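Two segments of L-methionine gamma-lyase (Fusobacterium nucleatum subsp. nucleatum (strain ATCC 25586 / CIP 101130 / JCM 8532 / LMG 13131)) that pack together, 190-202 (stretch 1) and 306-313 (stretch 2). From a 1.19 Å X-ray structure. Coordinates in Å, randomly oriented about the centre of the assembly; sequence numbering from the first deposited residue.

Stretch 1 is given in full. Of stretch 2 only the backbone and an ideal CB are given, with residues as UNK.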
# COMPACT_ATOMS: atom_id res chain seq x y z
N PHE A 190 4.57 17.05 20.70
CA PHE A 190 5.07 16.25 21.82
C PHE A 190 3.97 15.85 22.79
O PHE A 190 3.94 14.73 23.29
CB PHE A 190 6.12 17.03 22.62
CG PHE A 190 7.52 17.00 22.07
CD1 PHE A 190 7.82 16.72 20.73
CD2 PHE A 190 8.58 17.25 22.93
CE1 PHE A 190 9.13 16.71 20.27
CE2 PHE A 190 9.89 17.25 22.48
CZ PHE A 190 10.17 16.97 21.15
N ALA A 191 3.09 16.80 23.10
CA ALA A 191 2.06 16.56 24.11
C ALA A 191 0.93 15.70 23.57
O ALA A 191 0.44 14.81 24.27
CB ALA A 191 1.51 17.87 24.64
N THR A 192 0.52 15.98 22.34
CA THR A 192 -0.61 15.33 21.67
C THR A 192 -1.93 15.74 22.33
O THR A 192 -1.93 16.20 23.48
CB THR A 192 -0.54 13.78 21.65
OG1 THR A 192 -1.11 13.23 22.85
CG2 THR A 192 0.86 13.24 21.43
N PRO A 193 -3.06 15.51 21.65
CA PRO A 193 -4.34 15.80 22.33
C PRO A 193 -4.69 14.87 23.48
O PRO A 193 -5.65 15.17 24.21
CB PRO A 193 -5.37 15.73 21.20
CG PRO A 193 -4.72 14.95 20.13
CD PRO A 193 -3.25 15.22 20.22
N TYR A 194 -3.96 13.78 23.68
CA TYR A 194 -4.09 12.99 24.91
C TYR A 194 -3.70 13.79 26.14
O TYR A 194 -4.27 13.57 27.22
CB TYR A 194 -3.24 11.71 24.79
CG TYR A 194 -3.25 10.79 25.98
CD1 TYR A 194 -4.21 9.81 26.10
CD2 TYR A 194 -2.25 10.85 26.94
CE1 TYR A 194 -4.22 8.92 27.15
CE2 TYR A 194 -2.26 9.98 28.03
CZ TYR A 194 -3.26 9.03 28.12
OH TYR A 194 -3.29 8.14 29.17
N MET A 195 -2.73 14.69 26.02
CA MET A 195 -2.25 15.46 27.16
C MET A 195 -2.68 16.92 27.17
O MET A 195 -2.85 17.48 28.25
CB MET A 195 -0.73 15.41 27.26
CG MET A 195 -0.25 14.01 27.56
SD MET A 195 1.53 13.82 27.56
CE MET A 195 1.73 12.67 26.19
N GLN A 196 -2.81 17.55 26.01
CA GLN A 196 -2.93 19.00 25.95
C GLN A 196 -3.81 19.36 24.77
O GLN A 196 -3.62 18.80 23.69
CB GLN A 196 -1.52 19.55 25.76
CG GLN A 196 -1.32 21.05 25.80
CD GLN A 196 0.15 21.39 25.88
OE1 GLN A 196 0.68 21.66 26.96
NE2 GLN A 196 0.84 21.35 24.74
N LYS A 197 -4.76 20.28 24.98
CA LYS A 197 -5.67 20.72 23.93
C LYS A 197 -5.61 22.24 23.84
O LYS A 197 -6.41 22.96 24.48
CB LYS A 197 -7.09 20.21 24.17
CG LYS A 197 -7.18 18.68 24.16
CD LYS A 197 -8.62 18.20 24.03
CE LYS A 197 -8.75 16.71 24.29
NZ LYS A 197 -10.04 16.16 23.81
N PRO A 198 -4.64 22.76 23.09
CA PRO A 198 -4.40 24.20 23.11
C PRO A 198 -5.60 25.06 22.72
O PRO A 198 -5.73 26.20 23.23
CB PRO A 198 -3.23 24.37 22.11
CG PRO A 198 -2.51 23.06 22.17
CD PRO A 198 -3.60 22.05 22.32
N LEU A 199 -6.47 24.57 21.85
CA LEU A 199 -7.62 25.38 21.44
C LEU A 199 -8.53 25.69 22.63
O LEU A 199 -9.14 26.77 22.68
CB LEU A 199 -8.42 24.69 20.34
CG LEU A 199 -7.64 24.40 19.05
CD1 LEU A 199 -8.53 23.68 18.07
CD2 LEU A 199 -7.07 25.66 18.41
N LYS A 200 -8.57 24.80 23.61
CA LYS A 200 -9.38 25.03 24.82
C LYS A 200 -8.78 26.09 25.73
O LYS A 200 -9.47 26.56 26.66
CB LYS A 200 -9.60 23.72 25.56
CG LYS A 200 -10.27 22.66 24.69
CD LYS A 200 -10.62 21.40 25.46
CE LYS A 200 -11.85 21.58 26.33
NZ LYS A 200 -12.34 20.28 26.85
N LEU A 201 -7.53 26.49 25.47
CA LEU A 201 -6.82 27.50 26.24
C LEU A 201 -6.78 28.85 25.54
O LEU A 201 -6.12 29.77 26.02
CB LEU A 201 -5.40 27.01 26.54
CG LEU A 201 -5.35 25.64 27.23
CD1 LEU A 201 -3.91 25.21 27.42
CD2 LEU A 201 -6.07 25.63 28.57
N GLY A 202 -7.47 28.98 24.41
CA GLY A 202 -7.53 30.24 23.65
C GLY A 202 -6.60 30.32 22.45
O GLY A 202 -6.55 31.35 21.81
N UNK A 306 -0.96 22.25 35.19
CA UNK A 306 -2.22 22.89 34.86
C UNK A 306 -2.70 22.60 33.45
O UNK A 306 -3.90 22.54 33.22
CB UNK A 306 -2.09 24.40 35.05
N UNK A 307 -1.79 22.51 32.47
CA UNK A 307 -2.20 22.42 31.07
C UNK A 307 -1.98 21.05 30.42
O UNK A 307 -2.41 20.87 29.28
CB UNK A 307 -1.44 23.48 30.26
N UNK A 308 -1.37 20.11 31.14
CA UNK A 308 -1.11 18.77 30.61
C UNK A 308 -1.77 17.73 31.50
O UNK A 308 -1.59 17.74 32.73
CB UNK A 308 0.39 18.51 30.50
N UNK A 309 -2.51 16.80 30.90
CA UNK A 309 -3.15 15.72 31.65
C UNK A 309 -2.16 14.65 32.09
O UNK A 309 -2.43 13.93 33.05
CB UNK A 309 -4.25 15.08 30.81
N UNK A 310 -1.05 14.53 31.37
CA UNK A 310 0.07 13.69 31.78
C UNK A 310 1.31 14.39 31.24
O UNK A 310 1.19 15.33 30.45
CB UNK A 310 -0.06 12.25 31.27
N UNK A 311 2.48 13.95 31.69
CA UNK A 311 3.70 14.73 31.52
C UNK A 311 4.59 14.29 30.37
O UNK A 311 5.68 14.82 30.20
CB UNK A 311 4.51 14.68 32.82
N UNK A 312 4.10 13.35 29.56
CA UNK A 312 4.73 12.99 28.31
C UNK A 312 5.64 11.79 28.36
O UNK A 312 5.89 11.20 29.41
CB UNK A 312 5.53 14.19 27.79
N UNK A 313 6.12 11.42 27.18
CA UNK A 313 6.97 10.26 27.04
C UNK A 313 8.33 10.59 26.45
O UNK A 313 9.08 9.69 26.08
CB UNK A 313 6.27 9.21 26.17

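Position 306 has helical backbone angles, and nothing of stretch 1 lies within 5.5 Å of its ideal CB. Almost any helix-tolerant residue would serve; it is Lys306, whose side chain has no contact with stretch 1.

At 307 the CB points sideways, the ideal CB of 307 lying 4.1 Å from Leu201 CD1 and 4.3 Å from Gln196 OE1. A side chain with an aliphatic base and a polar end, such as glutamine, lysine or arginine, would suit this mixed setting, though a plain aliphatic could also fit. The residue is Gln307: Gln307 CB lies 4.0 Å from Leu201 CD1, while Gln307 NE2 stands 3.5 Å from Gln196 OE1 at an angle too poor for a hydrogen bond. Water 4 joins the two amides instead, donating to Gln196 OE1 (2.7 Å) and accepting from Gln307 NE2 (3.0 Å).

Position 308 is the first residue to leave helical phi/psi (-122/131); the next amide meets Met195 O. The ideal CB of 308 is 4.1 Å from Met195 O, and the apolar surface of Ala191 and Met195 lies within reach of an apolar chain of medium to long reach; methionine is the longest of the ordinary candidates, leucine a shorter one. Met308 CE comes to 4.2 Å from both Ala191 CB and Met195 SD. Met308 CA also makes a CA-H...O contact with Met195 O at 3.2 Å.

The backbone at 309 carries the one direct hydrogen bond between the stretches, N of 309 to Met195 O at 2.8 Å. Any residue but proline could donate it. The ideal CB of 309 lies 3.9 Å from Tyr194 O and 3.8 Å from Met195 O, so the base of the side chain is closely flanked. Further along is Pro193 O, a carbonyl that a long chain's donor could serve through water. Lys309 leaves its backbone with chi1 m and is then extended, chi2 to chi4 all t, Lys309 CD passing 3.7 Å from Tyr194 O. Lys309 NZ donates to water 2 (2.9 Å), which in turn donates to Pro193 O (2.9 Å).

At 310 the ideal CB is 4.1 Å from Met195 CG and 4.5 Å from Tyr194 CE2. A small or medium side chain fits, and a polar one could address the tyrosine hydroxyl through water. Asp310 does so: water 3 lies 2.6 Å from both Asp310 OD2 and Tyr194 OH. Asp310 OD1 also accepts from the following backbone amide.

Position 311 points away from stretch 1, leaving its identity free on this side; it is Phe311.

At 312, phi/psi of 96/175 would jam a CB against the preceding carbonyl oxygen, which calls for glycine. Gly312 N lies 3.3 Å from Met195 SD.

Position 313 has no direct contact, so the choice is loose. Ala313 N donates to water 1 (2.9 Å), which donates to Phe190 O (2.8 Å).

Stretch 2 (306-313) KQMKDFGA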
# COMPACT_ATOMS: atom_id res chain seq x y z
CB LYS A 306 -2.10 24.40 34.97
CG LYS A 306 -2.01 24.98 36.37
CD LYS A 306 -3.34 24.88 37.05
CE LYS A 306 -3.37 25.64 38.36
NZ LYS A 306 -4.73 25.60 38.95
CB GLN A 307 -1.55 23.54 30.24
CG GLN A 307 -0.09 23.34 29.93
CD GLN A 307 0.60 24.54 29.28
OE1 GLN A 307 0.04 25.64 29.16
NE2 GLN A 307 1.84 24.33 28.87
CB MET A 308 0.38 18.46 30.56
CG MET A 308 1.21 19.45 29.76
SD MET A 308 2.95 19.00 29.66
CE MET A 308 2.94 17.61 28.53
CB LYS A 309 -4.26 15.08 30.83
CG LYS A 309 -5.40 16.03 30.52
CD LYS A 309 -6.45 15.30 29.71
CE LYS A 309 -7.61 16.19 29.30
NZ LYS A 309 -8.60 15.43 28.49
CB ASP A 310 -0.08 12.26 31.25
CG ASP A 310 0.67 11.23 32.09
OD1 ASP A 310 1.59 11.61 32.84
OD2 ASP A 310 0.32 10.04 32.00
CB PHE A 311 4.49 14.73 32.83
CG PHE A 311 3.78 15.44 33.96
CD1 PHE A 311 3.68 16.82 33.97
CD2 PHE A 311 3.27 14.73 35.04
CE1 PHE A 311 3.06 17.48 35.03
CE2 PHE A 311 2.65 15.38 36.10
CZ PHE A 311 2.54 16.76 36.10
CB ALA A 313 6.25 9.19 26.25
O HOH W 1 5.60 13.09 24.85
O HOH W 2 -7.48 14.05 26.14
O HOH W 3 -1.52 8.50 31.09
O HOH W 4 3.20 21.83 27.92
O HOH W 5 -4.68 21.29 27.72
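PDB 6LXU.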